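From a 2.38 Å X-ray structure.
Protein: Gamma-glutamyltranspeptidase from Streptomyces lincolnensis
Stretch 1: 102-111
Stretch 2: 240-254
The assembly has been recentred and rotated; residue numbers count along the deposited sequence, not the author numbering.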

# COMPACT_ATOMS: atom_id res chain seq x y z
N GLY A 102 29.83 14.49 14.87
CA GLY A 102 30.64 15.69 14.74
C GLY A 102 31.23 15.84 13.35
O GLY A 102 31.11 14.94 12.54
N PRO A 103 31.89 16.99 13.09
CA PRO A 103 32.38 17.36 11.76
C PRO A 103 33.64 16.62 11.31
O PRO A 103 33.96 16.67 10.12
CB PRO A 103 32.63 18.86 11.88
CG PRO A 103 32.96 19.07 13.30
CD PRO A 103 32.20 18.04 14.08
N LEU A 104 34.34 15.93 12.22
CA LEU A 104 35.45 15.04 11.83
C LEU A 104 34.98 13.80 11.07
O LEU A 104 35.74 13.23 10.29
CB LEU A 104 36.31 14.60 13.03
CG LEU A 104 37.24 15.62 13.69
CD1 LEU A 104 37.77 15.02 14.99
CD2 LEU A 104 38.38 16.01 12.77
N ALA A 105 33.75 13.37 11.31
CA ALA A 105 33.16 12.20 10.63
C ALA A 105 32.55 12.53 9.26
O ALA A 105 32.30 11.62 8.46
CB ALA A 105 32.13 11.54 11.53
N ALA A 106 32.32 13.81 8.98
CA ALA A 106 31.73 14.24 7.69
C ALA A 106 32.64 13.99 6.49
O ALA A 106 33.75 14.52 6.44
CB ALA A 106 31.36 15.72 7.75
N ALA A 107 32.15 13.20 5.54
CA ALA A 107 32.76 13.16 4.21
C ALA A 107 32.20 14.34 3.42
O ALA A 107 31.24 14.96 3.86
CB ALA A 107 32.44 11.85 3.52
N VAL A 108 32.80 14.65 2.27
CA VAL A 108 32.25 15.70 1.40
C VAL A 108 30.82 15.28 1.04
O VAL A 108 30.62 14.14 0.64
CB VAL A 108 33.08 15.88 0.09
CG1 VAL A 108 32.40 16.88 -0.85
CG2 VAL A 108 34.49 16.35 0.38
N PRO A 109 29.82 16.16 1.22
CA PRO A 109 28.45 15.73 0.86
C PRO A 109 28.31 15.37 -0.61
O PRO A 109 28.67 16.17 -1.47
CB PRO A 109 27.60 16.94 1.21
CG PRO A 109 28.36 17.62 2.30
CD PRO A 109 29.82 17.39 2.02
N GLY A 110 27.81 14.16 -0.89
CA GLY A 110 27.77 13.63 -2.25
C GLY A 110 26.40 13.44 -2.88
O GLY A 110 26.28 13.38 -4.11
N ALA A 111 25.37 13.34 -2.05
CA ALA A 111 24.02 13.06 -2.53
C ALA A 111 23.47 14.15 -3.45
O ALA A 111 22.91 13.84 -4.49
CB ALA A 111 23.09 12.86 -1.34
N ARG A 240 35.20 18.93 22.07
CA ARG A 240 34.77 19.68 20.91
C ARG A 240 35.87 19.58 19.88
O ARG A 240 37.01 19.98 20.13
CB ARG A 240 34.43 21.12 21.27
CG ARG A 240 33.20 21.20 22.15
CD ARG A 240 32.71 22.62 22.45
NE ARG A 240 31.88 22.58 23.66
CZ ARG A 240 32.30 22.79 24.91
NH1 ARG A 240 33.56 23.13 25.20
NH2 ARG A 240 31.43 22.67 25.90
N HIS A 241 35.54 19.00 18.73
CA HIS A 241 36.49 18.91 17.63
C HIS A 241 36.00 19.76 16.47
O HIS A 241 34.84 20.18 16.42
CB HIS A 241 36.72 17.47 17.22
CG HIS A 241 37.47 16.67 18.24
ND1 HIS A 241 38.77 16.96 18.59
CD2 HIS A 241 37.11 15.61 19.00
CE1 HIS A 241 39.18 16.11 19.51
NE2 HIS A 241 38.19 15.27 19.77
N THR A 242 36.93 20.03 15.56
CA THR A 242 36.67 20.82 14.38
C THR A 242 36.91 19.93 13.15
O THR A 242 37.67 18.96 13.20
CB THR A 242 37.53 22.09 14.39
OG1 THR A 242 36.96 23.06 13.50
CG2 THR A 242 38.99 21.82 13.99
N GLY A 243 36.26 20.27 12.04
CA GLY A 243 36.40 19.52 10.80
C GLY A 243 37.46 20.13 9.91
O GLY A 243 37.64 21.35 9.90
N THR A 244 38.15 19.28 9.16
CA THR A 244 39.21 19.71 8.24
C THR A 244 38.66 20.09 6.88
O THR A 244 39.41 20.57 6.03
CB THR A 244 40.25 18.59 8.01
OG1 THR A 244 39.64 17.47 7.35
CG2 THR A 244 40.87 18.14 9.32
N LEU A 245 37.36 19.85 6.67
CA LEU A 245 36.66 20.24 5.45
C LEU A 245 36.88 21.72 5.11
O LEU A 245 36.91 22.58 6.00
CB LEU A 245 35.16 19.95 5.60
CG LEU A 245 34.33 20.05 4.31
CD1 LEU A 245 34.40 18.78 3.49
CD2 LEU A 245 32.87 20.38 4.63
N THR A 246 37.03 22.01 3.81
CA THR A 246 37.35 23.35 3.31
C THR A 246 36.51 23.68 2.09
O THR A 246 35.94 22.80 1.46
CB THR A 246 38.83 23.48 2.88
OG1 THR A 246 39.00 22.90 1.58
CG2 THR A 246 39.79 22.81 3.87
N ALA A 247 36.52 24.96 1.73
CA ALA A 247 35.82 25.47 0.53
C ALA A 247 36.22 24.73 -0.73
O ALA A 247 35.36 24.35 -1.52
CB ALA A 247 36.10 26.95 0.36
N ALA A 248 37.53 24.53 -0.91
CA ALA A 248 38.08 23.80 -2.07
C ALA A 248 37.73 22.30 -2.14
O ALA A 248 37.65 21.76 -3.24
CB ALA A 248 39.59 23.96 -2.12
N ASP A 249 37.58 21.63 -0.99
CA ASP A 249 37.11 20.23 -0.99
C ASP A 249 35.76 20.14 -1.71
O ASP A 249 35.54 19.25 -2.54
CB ASP A 249 36.91 19.67 0.42
CG ASP A 249 38.20 19.44 1.18
OD1 ASP A 249 39.08 18.71 0.68
OD2 ASP A 249 38.34 19.96 2.30
N LEU A 250 34.87 21.06 -1.35
CA LEU A 250 33.54 21.13 -1.96
C LEU A 250 33.60 21.54 -3.41
O LEU A 250 33.00 20.89 -4.24
CB LEU A 250 32.63 22.11 -1.21
CG LEU A 250 32.38 21.80 0.26
CD1 LEU A 250 31.33 22.75 0.80
CD2 LEU A 250 31.94 20.36 0.52
N ALA A 251 34.36 22.60 -3.70
CA ALA A 251 34.49 23.12 -5.07
C ALA A 251 35.02 22.08 -6.08
O ALA A 251 34.62 22.08 -7.25
CB ALA A 251 35.37 24.37 -5.06
N GLY A 252 35.89 21.19 -5.62
CA GLY A 252 36.53 20.19 -6.49
C GLY A 252 35.75 18.90 -6.75
O GLY A 252 36.03 18.21 -7.74
N TRP A 253 34.78 18.57 -5.90
CA TRP A 253 34.14 17.25 -5.93
C TRP A 253 32.85 17.25 -6.74
O TRP A 253 32.00 18.11 -6.59
CB TRP A 253 33.87 16.70 -4.52
CG TRP A 253 33.37 15.27 -4.55
CD1 TRP A 253 34.12 14.14 -4.50
CD2 TRP A 253 32.02 14.85 -4.70
NE1 TRP A 253 33.32 13.03 -4.59
CE2 TRP A 253 32.02 13.44 -4.72
CE3 TRP A 253 30.80 15.52 -4.82
CZ2 TRP A 253 30.85 12.69 -4.84
CZ3 TRP A 253 29.64 14.78 -4.95
CH2 TRP A 253 29.67 13.37 -4.96
N SER A 254 32.71 16.23 -7.58
CA SER A 254 31.51 15.96 -8.34
C SER A 254 31.18 14.50 -8.18
O SER A 254 32.07 13.67 -7.95
CB SER A 254 31.73 16.24 -9.83
OG SER A 254 31.86 17.62 -10.08

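No hydrogen bond joins these two segments; 576 Å² of buried surface, both sides summed, comes from van der Waals packing alone. The chains run closest where Pro 103 CA and Gly 243 CA lie 4.7 Å apart, and wider where Val 108 CA and Leu 250 CA are 6.5 Å apart. Each backbone orders itself internally. A type I turn from Gly 102 to Ala 105 suits Pro 103, whose ring fixes phi near the required value, while Gly 102, at phi 87° and psi 173°, adopts angles that would jam a CB against the preceding carbonyl. In the other segment, Thr 246 caps the helix: Asp 249 N donates to Thr 246 OG1 (3.2 Å), and Thr 246 N returns a bond to Asp 249 OD2 (2.9 Å).

At the turn, side chains meet backbone and, at His 241, another side chain. Pro 103 CG lies 3.7 Å from Gly 243 N. A CB on Gly 243 would clash with Pro 103 O, so glycine lets the two backbones come this near. The forked end of Leu 104 touches two residues, His 241 CB through CD1 (3.5 Å) and Thr 242 O through CD2 (3.1 Å).

Apolar side chains meet farther along. Buried Val 108, its CB directed toward the other segment, fills apolar space with two methyls, CG2 3.9 Å from Leu 245 CD1 and CG1 3.8 Å from Leu 250 CD2, which also lies 3.9 Å from Pro 109 CD.

Finally, Trp 253 extends its indole to the backbone of Gly 110, where Trp 253 CH2 sits 3.3 Å from Gly 110 CA; a CB there would be tight against the ring.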